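Local structure of iron-regulated transcriptional activator AFT2 (Saccharomyces cerevisiae, 4LMG) at residues Asp110-Phe115 against Glu133-Ala138. The protein activates the yeast iron regulon when iron is scarce, recognising the 5'-CACCC-3' iron-responsive element in target promoters through its WRKY-GCM1 domain. Residues are numbered along the deposited sequence; the frame is centred on the assembly and turned at random.
Sequences DDYKKF and ELEYKA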
ATOM      1  N   ASP A 110      -0.736  15.488 -11.112  1.00 47.96           N
ATOM      2  CA  ASP A 110      -1.357  15.920  -9.868  1.00 46.37           C
ATOM      3  C   ASP A 110      -0.333  16.116  -8.754  1.00 41.45           C
ATOM      4  O   ASP A 110      -0.489  16.991  -7.902  1.00 38.83           O
ATOM      5  CB  ASP A 110      -2.423  14.915  -9.429  1.00 48.72           C
ATOM      6  CG  ASP A 110      -2.971  15.208  -8.046  1.00 51.01           C
ATOM      7  OD1 ASP A 110      -3.699  16.212  -7.892  1.00 53.48           O
ATOM      8  OD2 ASP A 110      -2.680  14.426  -7.116  1.00 52.13           O
ATOM      9  N   ASP A 111       0.716  15.300  -8.760  1.00 39.92           N
ATOM     10  CA  ASP A 111       1.738  15.400  -7.725  1.00 46.37           C
ATOM     11  C   ASP A 111       2.585  16.661  -7.873  1.00 36.79           C
ATOM     12  O   ASP A 111       2.983  17.263  -6.877  1.00 39.36           O
ATOM     13  CB  ASP A 111       2.611  14.143  -7.682  1.00 55.70           C
ATOM     14  CG  ASP A 111       2.017  13.058  -6.799  1.00 72.01           C
ATOM     15  OD1 ASP A 111       1.566  13.383  -5.679  1.00 72.90           O
ATOM     16  OD2 ASP A 111       1.993  11.883  -7.223  1.00 81.16           O
ATOM     17  N   TYR A 112       2.858  17.065  -9.109  1.00 31.36           N
ATOM     18  CA  TYR A 112       3.580  18.312  -9.326  1.00 31.84           C
ATOM     19  C   TYR A 112       2.746  19.490  -8.844  1.00 34.51           C
ATOM     20  O   TYR A 112       3.241  20.378  -8.151  1.00 28.87           O
ATOM     21  CB  TYR A 112       3.946  18.503 -10.797  1.00 35.66           C
ATOM     22  CG  TYR A 112       4.670  19.809 -11.049  1.00 42.45           C
ATOM     23  CD1 TYR A 112       6.007  19.958 -10.703  1.00 37.68           C
ATOM     24  CD2 TYR A 112       4.014  20.895 -11.616  1.00 40.71           C
ATOM     25  CE1 TYR A 112       6.674  21.148 -10.921  1.00 35.65           C
ATOM     26  CE2 TYR A 112       4.673  22.091 -11.841  1.00 41.65           C
ATOM     27  CZ  TYR A 112       6.004  22.211 -11.491  1.00 44.83           C
ATOM     28  OH  TYR A 112       6.669  23.395 -11.707  1.00 46.22           O
ATOM     29  N   LYS A 113       1.470  19.491  -9.211  1.00 36.09           N
ATOM     30  CA  LYS A 113       0.568  20.555  -8.798  1.00 38.54           C
ATOM     31  C   LYS A 113       0.470  20.611  -7.279  1.00 34.03           C
ATOM     32  O   LYS A 113       0.484  21.691  -6.688  1.00 41.36           O
ATOM     33  CB  LYS A 113      -0.811  20.365  -9.431  1.00 42.27           C
ATOM     34  CG  LYS A 113      -0.795  20.466 -10.949  1.00 36.59           C
ATOM     35  CD  LYS A 113      -2.170  20.197 -11.541  1.00 48.41           C
ATOM     36  CE  LYS A 113      -2.136  20.267 -13.058  1.00 46.73           C
ATOM     37  NZ  LYS A 113      -1.735  21.617 -13.543  1.00 46.98           N
ATOM     38  N   LYS A 114       0.383  19.443  -6.651  1.00 34.31           N
ATOM     39  CA  LYS A 114       0.373  19.369  -5.197  1.00 29.88           C
ATOM     40  C   LYS A 114       1.718  19.820  -4.637  1.00 27.49           C
ATOM     41  O   LYS A 114       1.778  20.477  -3.598  1.00 26.23           O
ATOM     42  CB  LYS A 114       0.048  17.950  -4.727  1.00 44.64           C
ATOM     43  CG  LYS A 114      -1.406  17.554  -4.928  1.00 54.89           C
ATOM     44  CD  LYS A 114      -1.680  16.153  -4.408  1.00 62.73           C
ATOM     45  CE  LYS A 114      -3.167  15.833  -4.463  1.00 74.82           C
ATOM     46  NZ  LYS A 114      -3.458  14.444  -4.013  1.00 80.72           N
ATOM     47  N   PHE A 115       2.793  19.462  -5.331  1.00 27.27           N
ATOM     48  CA  PHE A 115       4.135  19.898  -4.952  1.00 30.35           C
ATOM     49  C   PHE A 115       4.224  21.417  -5.002  1.00 31.19           C
ATOM     50  O   PHE A 115       4.773  22.051  -4.102  1.00 31.29           O
ATOM     51  CB  PHE A 115       5.176  19.278  -5.886  1.00 34.17           C
ATOM     52  CG  PHE A 115       6.499  19.996  -5.893  1.00 40.46           C
ATOM     53  CD1 PHE A 115       7.427  19.782  -4.887  1.00 39.05           C
ATOM     54  CD2 PHE A 115       6.821  20.875  -6.916  1.00 41.23           C
ATOM     55  CE1 PHE A 115       8.649  20.436  -4.895  1.00 34.47           C
ATOM     56  CE2 PHE A 115       8.038  21.531  -6.930  1.00 39.00           C
ATOM     57  CZ  PHE A 115       8.955  21.311  -5.918  1.00 33.57           C
ATOM     58  N   GLU A 133       9.584  29.944 -13.554  1.00 55.45           N
ATOM     59  CA  GLU A 133      10.408  30.127 -14.744  1.00 55.10           C
ATOM     60  C   GLU A 133      10.554  28.826 -15.528  1.00 50.07           C
ATOM     61  O   GLU A 133      10.542  28.831 -16.758  1.00 51.02           O
ATOM     62  CB  GLU A 133      11.785  30.672 -14.366  1.00 62.09           C
ATOM     63  CG  GLU A 133      11.749  32.059 -13.747  1.00 77.43           C
ATOM     64  CD  GLU A 133      13.111  32.519 -13.266  1.00 90.78           C
ATOM     65  OE1 GLU A 133      14.042  31.685 -13.228  1.00 91.85           O
ATOM     66  OE2 GLU A 133      13.251  33.714 -12.928  1.00 97.49           O
ATOM     67  N   LEU A 134      10.696  27.716 -14.811  1.00 41.26           N
ATOM     68  CA  LEU A 134      10.801  26.410 -15.451  1.00 42.93           C
ATOM     69  C   LEU A 134       9.530  26.076 -16.225  1.00 45.34           C
ATOM     70  O   LEU A 134       9.589  25.513 -17.317  1.00 48.84           O
ATOM     71  CB  LEU A 134      11.097  25.322 -14.418  1.00 44.43           C
ATOM     72  CG  LEU A 134      12.482  25.389 -13.770  1.00 45.89           C
ATOM     73  CD1 LEU A 134      12.663  24.286 -12.741  1.00 39.10           C
ATOM     74  CD2 LEU A 134      13.569  25.314 -14.831  1.00 51.94           C
ATOM     75  N   GLU A 135       8.382  26.424 -15.653  1.00 43.96           N
ATOM     76  CA  GLU A 135       7.103  26.202 -16.313  1.00 44.20           C
ATOM     77  C   GLU A 135       6.962  27.152 -17.496  1.00 50.79           C
ATOM     78  O   GLU A 135       6.504  26.760 -18.569  1.00 51.17           O
ATOM     79  CB  GLU A 135       5.949  26.411 -15.330  1.00 42.61           C
ATOM     80  CG  GLU A 135       5.953  25.456 -14.147  1.00 39.04           C
ATOM     81  CD  GLU A 135       4.918  25.823 -13.103  1.00 47.53           C
ATOM     82  OE1 GLU A 135       3.902  26.454 -13.462  1.00 57.55           O
ATOM     83  OE2 GLU A 135       5.122  25.486 -11.919  1.00 51.31           O
ATOM     84  N   TYR A 136       7.365  28.402 -17.290  1.00 57.45           N
ATOM     85  CA  TYR A 136       7.306  29.415 -18.338  1.00 68.08           C
ATOM     86  C   TYR A 136       8.111  28.989 -19.558  1.00 66.61           C
ATOM     87  O   TYR A 136       7.630  29.067 -20.689  1.00 64.70           O
ATOM     88  CB  TYR A 136       7.820  30.759 -17.814  1.00 76.04           C
ATOM     89  CG  TYR A 136       7.917  31.838 -18.871  1.00 86.91           C
ATOM     90  CD1 TYR A 136       6.827  32.649 -19.165  1.00 90.44           C
ATOM     91  CD2 TYR A 136       9.098  32.050 -19.571  1.00 91.59           C
ATOM     92  CE1 TYR A 136       6.912  33.638 -20.129  1.00 95.60           C
ATOM     93  CE2 TYR A 136       9.192  33.035 -20.535  1.00 95.17           C
ATOM     94  CZ  TYR A 136       8.097  33.826 -20.810  1.00 98.26           C
ATOM     95  OH  TYR A 136       8.188  34.809 -21.771  1.00100.66           O
ATOM     96  N   LYS A 137       9.338  28.538 -19.326  1.00 62.51           N
ATOM     97  CA  LYS A 137      10.189  28.071 -20.412  1.00 65.45           C
ATOM     98  C   LYS A 137       9.612  26.807 -21.046  1.00 63.42           C
ATOM     99  O   LYS A 137       9.711  26.605 -22.255  1.00 63.74           O
ATOM    100  CB  LYS A 137      11.614  27.821 -19.916  1.00 64.09           C
ATOM    101  CG  LYS A 137      12.321  29.071 -19.415  1.00 74.28           C
ATOM    102  CD  LYS A 137      13.777  28.788 -19.077  1.00 86.58           C
ATOM    103  CE  LYS A 137      14.510  30.059 -18.672  1.00 94.22           C
ATOM    104  NZ  LYS A 137      15.959  29.812 -18.422  1.00 97.17           N
ATOM    105  N   ALA A 138       9.000  25.963 -20.220  1.00 61.41           N
ATOM    106  CA  ALA A 138       8.393  24.729 -20.703  1.00 57.21           C
ATOM    107  C   ALA A 138       7.227  25.024 -21.642  1.00 61.92           C
ATOM    108  O   ALA A 138       7.049  24.346 -22.654  1.00 60.93           O
ATOM    109  CB  ALA A 138       7.932  23.872 -19.536  1.00 51.75           C
TER
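Y112 and E135 meet through a single hydrogen bond, OH of Y112 giving its proton to OE2 of E135 at 2.6 Å, and this bond ties helix 110-121 to helix 125-139, consecutive, splayed helices that come after the sheet of this WRKY-GCM1 fold. The two backbones stay well apart: the nearest CA atoms, those of Y112 and E135, are 11.1 Å from each other, and the segments bury just 85 Å² between them, so long side chains rather than interlocked helices bridge the gap. The tyrosine supplies much of that reach. With CG anti to the backbone N (chi1 179°), its ring projects toward the other helix, while E135 comes from the opposite direction on a chain extended beyond CG.

Packing is tight on the Y112 side. The residue is buried, its ring lies edge-to-face with that of Y30, and I106 of helix 103-106 also touches it, which should restrict where the hydroxyl can go. The looser side is that of E135, which remains partly exposed. K116 forms a salt bridge to the same OE2, so one carboxylate oxygen takes both a hydroxyl and an ammonium group; the positive charge probably stabilises the ionised glutamate.

Carboxylate and ring planes stand 73° apart, with CD of E135 at the ring edge. The hydroxyl reaches OE2 on its anti side, 23° out of the carboxylate plane, and CG of E135 lies 3.3 Å from OH of Y112.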